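Local coordinates for putative capsid protein of prophage (PDB 3BQW) that is probably a major capsid protein of a prophage, of the phage capsid protein E family, whose copies would build the phage head shell, at residues 49-63 with 73-85. Sequence-based numbering, arbitrary orientation.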
# COMPACT_ATOMS: atom_id res chain seq x y z
N LEU A 49 4.70 19.48 0.61
CA LEU A 49 3.99 19.16 -0.62
C LEU A 49 4.07 20.28 -1.66
O LEU A 49 4.07 20.01 -2.86
CB LEU A 49 2.52 18.83 -0.35
CG LEU A 49 2.18 17.56 0.42
CD1 LEU A 49 0.63 17.42 0.59
CD2 LEU A 49 2.78 16.30 -0.25
N ASP A 50 4.14 21.51 -1.17
CA ASP A 50 4.33 22.73 -1.94
C ASP A 50 5.63 22.77 -2.75
O ASP A 50 5.77 23.61 -3.63
CB ASP A 50 4.32 23.93 -0.96
CG ASP A 50 5.33 23.73 0.21
OD1 ASP A 50 5.19 22.75 0.98
OD2 ASP A 50 6.29 24.54 0.34
N THR A 51 6.59 21.92 -2.43
CA THR A 51 7.87 21.88 -3.14
C THR A 51 7.95 20.87 -4.29
O THR A 51 9.01 20.71 -4.89
CB THR A 51 9.01 21.54 -2.18
OG1 THR A 51 8.86 20.20 -1.74
CG2 THR A 51 9.05 22.49 -0.99
N LEU A 52 6.87 20.17 -4.62
CA LEU A 52 6.95 19.10 -5.61
C LEU A 52 7.01 19.68 -7.03
O LEU A 52 6.29 20.64 -7.33
CB LEU A 52 5.78 18.13 -5.45
CG LEU A 52 5.90 17.13 -4.27
CD1 LEU A 52 4.57 16.42 -3.89
CD2 LEU A 52 6.92 16.12 -4.61
N ASP A 53 7.87 19.10 -7.88
CA ASP A 53 8.03 19.54 -9.27
C ASP A 53 6.74 19.31 -10.10
O ASP A 53 6.34 20.15 -10.91
CB ASP A 53 9.27 18.89 -9.94
CG ASP A 53 9.09 17.39 -10.25
OD1 ASP A 53 8.59 16.61 -9.41
OD2 ASP A 53 9.50 16.96 -11.36
N ILE A 54 6.11 18.16 -9.87
CA ILE A 54 4.83 17.83 -10.48
C ILE A 54 3.70 18.66 -9.87
O ILE A 54 3.40 18.54 -8.69
CB ILE A 54 4.53 16.34 -10.28
CG1 ILE A 54 5.18 15.51 -11.39
CG2 ILE A 54 3.05 16.09 -10.29
CD1 ILE A 54 6.61 15.82 -11.65
N GLU A 55 3.06 19.49 -10.68
CA GLU A 55 1.95 20.31 -10.22
C GLU A 55 0.65 19.52 -10.06
O GLU A 55 -0.25 19.97 -9.35
CB GLU A 55 1.68 21.45 -11.19
CG GLU A 55 2.82 22.46 -11.36
CD GLU A 55 2.44 23.55 -12.36
OE1 GLU A 55 1.23 23.64 -12.71
OE2 GLU A 55 3.36 24.29 -12.81
N GLU A 56 0.55 18.38 -10.74
CA GLU A 56 -0.72 17.65 -10.87
C GLU A 56 -1.06 16.69 -9.72
O GLU A 56 -2.08 16.01 -9.77
CB GLU A 56 -0.81 16.92 -12.24
CG GLU A 56 0.37 15.95 -12.59
CD GLU A 56 0.17 14.52 -12.08
OE1 GLU A 56 -0.97 14.00 -12.16
OE2 GLU A 56 1.18 13.90 -11.64
N VAL A 57 -0.24 16.64 -8.67
CA VAL A 57 -0.63 15.93 -7.47
C VAL A 57 -1.15 16.89 -6.38
O VAL A 57 -1.02 18.10 -6.49
CB VAL A 57 0.48 14.99 -6.97
CG1 VAL A 57 1.08 14.24 -8.15
CG2 VAL A 57 1.53 15.74 -6.19
N THR A 58 -1.80 16.33 -5.36
CA THR A 58 -2.44 17.11 -4.28
C THR A 58 -1.38 17.78 -3.41
O THR A 58 -0.41 17.15 -2.98
CB THR A 58 -3.34 16.20 -3.41
OG1 THR A 58 -4.27 15.54 -4.26
CG2 THR A 58 -4.12 16.97 -2.40
N MET A 59 -1.55 19.07 -3.12
CA MET A 59 -0.47 19.79 -2.44
C MET A 59 -0.83 20.34 -1.06
O MET A 59 -0.03 21.02 -0.44
CB MET A 59 0.11 20.87 -3.36
CG MET A 59 1.10 20.26 -4.35
SD MET A 59 1.69 21.53 -5.43
CE MET A 59 3.43 21.16 -5.47
N SER A 60 -2.03 20.01 -0.60
CA SER A 60 -2.35 20.19 0.80
C SER A 60 -3.35 19.16 1.26
O SER A 60 -4.02 18.51 0.46
CB SER A 60 -2.86 21.61 1.06
OG SER A 60 -4.08 21.86 0.42
N ALA A 61 -3.44 19.00 2.58
CA ALA A 61 -4.44 18.15 3.21
C ALA A 61 -4.91 18.84 4.47
O ALA A 61 -4.23 19.71 5.02
CB ALA A 61 -3.86 16.75 3.53
N PHE A 62 -6.11 18.47 4.91
CA PHE A 62 -6.70 18.98 6.14
C PHE A 62 -6.31 18.03 7.26
O PHE A 62 -6.75 16.87 7.31
CB PHE A 62 -8.20 19.08 5.99
CG PHE A 62 -8.89 19.88 7.07
CD1 PHE A 62 -8.99 21.24 6.98
CD2 PHE A 62 -9.48 19.24 8.15
CE1 PHE A 62 -9.65 21.96 7.95
CE2 PHE A 62 -10.14 19.95 9.13
CZ PHE A 62 -10.22 21.30 9.03
N CYS A 63 -5.49 18.54 8.15
CA CYS A 63 -4.90 17.77 9.21
C CYS A 63 -5.50 18.19 10.54
O CYS A 63 -5.56 19.37 10.86
CB CYS A 63 -3.38 17.97 9.20
SG CYS A 63 -2.64 17.24 7.72
N ARG A 73 -11.85 18.06 14.67
CA ARG A 73 -11.91 18.73 13.37
C ARG A 73 -11.93 20.26 13.48
O ARG A 73 -11.56 20.95 12.54
CB ARG A 73 -13.11 18.24 12.55
CG ARG A 73 -13.05 16.77 12.10
CD ARG A 73 -13.96 16.54 10.86
NE ARG A 73 -13.32 17.08 9.66
CZ ARG A 73 -12.46 16.41 8.88
NH1 ARG A 73 -12.14 15.14 9.13
NH2 ARG A 73 -11.93 17.02 7.83
N ASP A 74 -12.35 20.79 14.62
CA ASP A 74 -12.33 22.24 14.83
C ASP A 74 -10.91 22.73 15.00
O ASP A 74 -10.64 23.90 14.78
CB ASP A 74 -13.21 22.67 16.02
CG ASP A 74 -14.69 22.45 15.76
OD1 ASP A 74 -15.07 22.20 14.58
OD2 ASP A 74 -15.49 22.51 16.72
N LYS A 75 -10.00 21.83 15.37
CA LYS A 75 -8.57 22.13 15.45
C LYS A 75 -7.77 21.71 14.21
O LYS A 75 -6.56 21.76 14.23
CB LYS A 75 -7.96 21.51 16.71
CG LYS A 75 -8.49 22.12 18.01
CD LYS A 75 -7.85 21.50 19.23
CE LYS A 75 -8.61 21.89 20.50
NZ LYS A 75 -8.06 21.16 21.69
N GLY A 76 -8.45 21.33 13.13
CA GLY A 76 -7.79 20.98 11.89
C GLY A 76 -7.63 22.17 10.98
O GLY A 76 -8.34 23.16 11.11
N TYR A 77 -6.70 22.08 10.04
CA TYR A 77 -6.43 23.16 9.10
C TYR A 77 -5.75 22.57 7.85
O TYR A 77 -5.09 21.52 7.94
CB TYR A 77 -5.59 24.26 9.80
CG TYR A 77 -4.25 23.80 10.27
CD1 TYR A 77 -3.09 24.16 9.60
CD2 TYR A 77 -4.13 22.95 11.36
CE1 TYR A 77 -1.84 23.69 10.00
CE2 TYR A 77 -2.89 22.46 11.78
CZ TYR A 77 -1.74 22.83 11.10
OH TYR A 77 -0.51 22.35 11.51
N GLU A 78 -5.96 23.21 6.70
CA GLU A 78 -5.24 22.87 5.47
C GLU A 78 -3.79 23.25 5.58
O GLU A 78 -3.46 24.38 5.89
CB GLU A 78 -5.78 23.55 4.23
CG GLU A 78 -7.03 22.94 3.72
CD GLU A 78 -6.85 21.60 3.04
OE1 GLU A 78 -5.85 21.34 2.37
OE2 GLU A 78 -7.79 20.80 3.14
N THR A 79 -2.93 22.28 5.31
CA THR A 79 -1.49 22.49 5.37
C THR A 79 -0.82 21.70 4.25
O THR A 79 -1.28 20.63 3.87
CB THR A 79 -0.94 22.10 6.74
OG1 THR A 79 0.47 22.30 6.75
CG2 THR A 79 -1.28 20.64 7.09
N SER A 80 0.27 22.25 3.73
CA SER A 80 1.11 21.54 2.77
C SER A 80 2.28 20.83 3.46
O SER A 80 3.04 20.11 2.82
CB SER A 80 1.61 22.51 1.70
OG SER A 80 2.44 23.51 2.27
N THR A 81 2.40 21.02 4.76
CA THR A 81 3.35 20.30 5.58
C THR A 81 2.66 19.11 6.24
O THR A 81 1.73 19.29 7.03
CB THR A 81 3.94 21.22 6.66
OG1 THR A 81 4.47 22.38 6.02
CG2 THR A 81 5.06 20.53 7.46
N ILE A 82 3.12 17.90 5.89
CA ILE A 82 2.57 16.65 6.39
C ILE A 82 3.65 15.92 7.19
O ILE A 82 4.75 15.72 6.71
CB ILE A 82 2.12 15.73 5.23
CG1 ILE A 82 1.12 16.44 4.30
CG2 ILE A 82 1.57 14.39 5.76
CD1 ILE A 82 -0.23 16.67 4.87
N LYS A 83 3.32 15.50 8.41
CA LYS A 83 4.23 14.72 9.24
C LYS A 83 3.97 13.23 8.98
O LYS A 83 2.90 12.74 9.26
CB LYS A 83 4.06 15.10 10.72
CG LYS A 83 5.00 14.36 11.72
CD LYS A 83 6.52 14.71 11.64
CE LYS A 83 7.43 13.53 12.05
NZ LYS A 83 7.09 12.13 11.45
N PRO A 84 4.92 12.53 8.36
CA PRO A 84 4.69 11.10 8.11
C PRO A 84 4.81 10.21 9.37
O PRO A 84 5.44 10.59 10.33
CB PRO A 84 5.77 10.75 7.10
CG PRO A 84 6.90 11.68 7.47
CD PRO A 84 6.22 12.97 7.81
N GLY A 85 4.16 9.05 9.34
CA GLY A 85 4.34 8.05 10.37
C GLY A 85 5.71 7.42 10.20
O GLY A 85 5.99 6.79 9.19
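Phe62 lies against the backbone of the facing hairpin strand: Tyr77 N sits over one ring face, and CZ comes to 3.4 Å from Gly76 C. Its CG is anti to the backbone N (chi1 -167°), which swings the ring along the other strand toward Gly76, whose lack of a side chain lets the ring lie close against its backbone. Arg73, bent at chi3, brings NH2 obliquely to 3.3 Å from Phe62 CD2, with guanidinium and ring planes 14° apart; salt bridges to Asp162 and Glu160 hold that guanidinium. On the same face of the sheet, Glu78 folds back at chi2 (-73°), its side chain crossing that of Phe62 at about a right angle with OE2 beside Phe62 CB, and takes a hydrogen bond from Ser60 OG on OE1 (2.7 Å), nearly along the C-O axis.

On the face of Ala61, Cys63 and Thr79 the touching groups are mostly apolar: Cys63 SG meets Thr79 CG2 and, at 3.8 Å, Ile82 CD1, which also meets Ala61 CB. Thr79 turns OG1 the other way, to accept from Thr81 N in an ST turn. Within this turn, Ser80 O receives a straight bond from Leu49 N (2.8 Å), and Ser80 OG gives a weak one to Asp50 OD1.

Antiparallel backbone bonds pair Ala61 with Thr79 and Cys63 with Tyr77 at the open end of hairpin 61-67/70-79. Strand 159-162 flanks its first strand, with Tyr159 and Ile161 packing on Ile82, while 81-82 leaves to pair with strand 47-48.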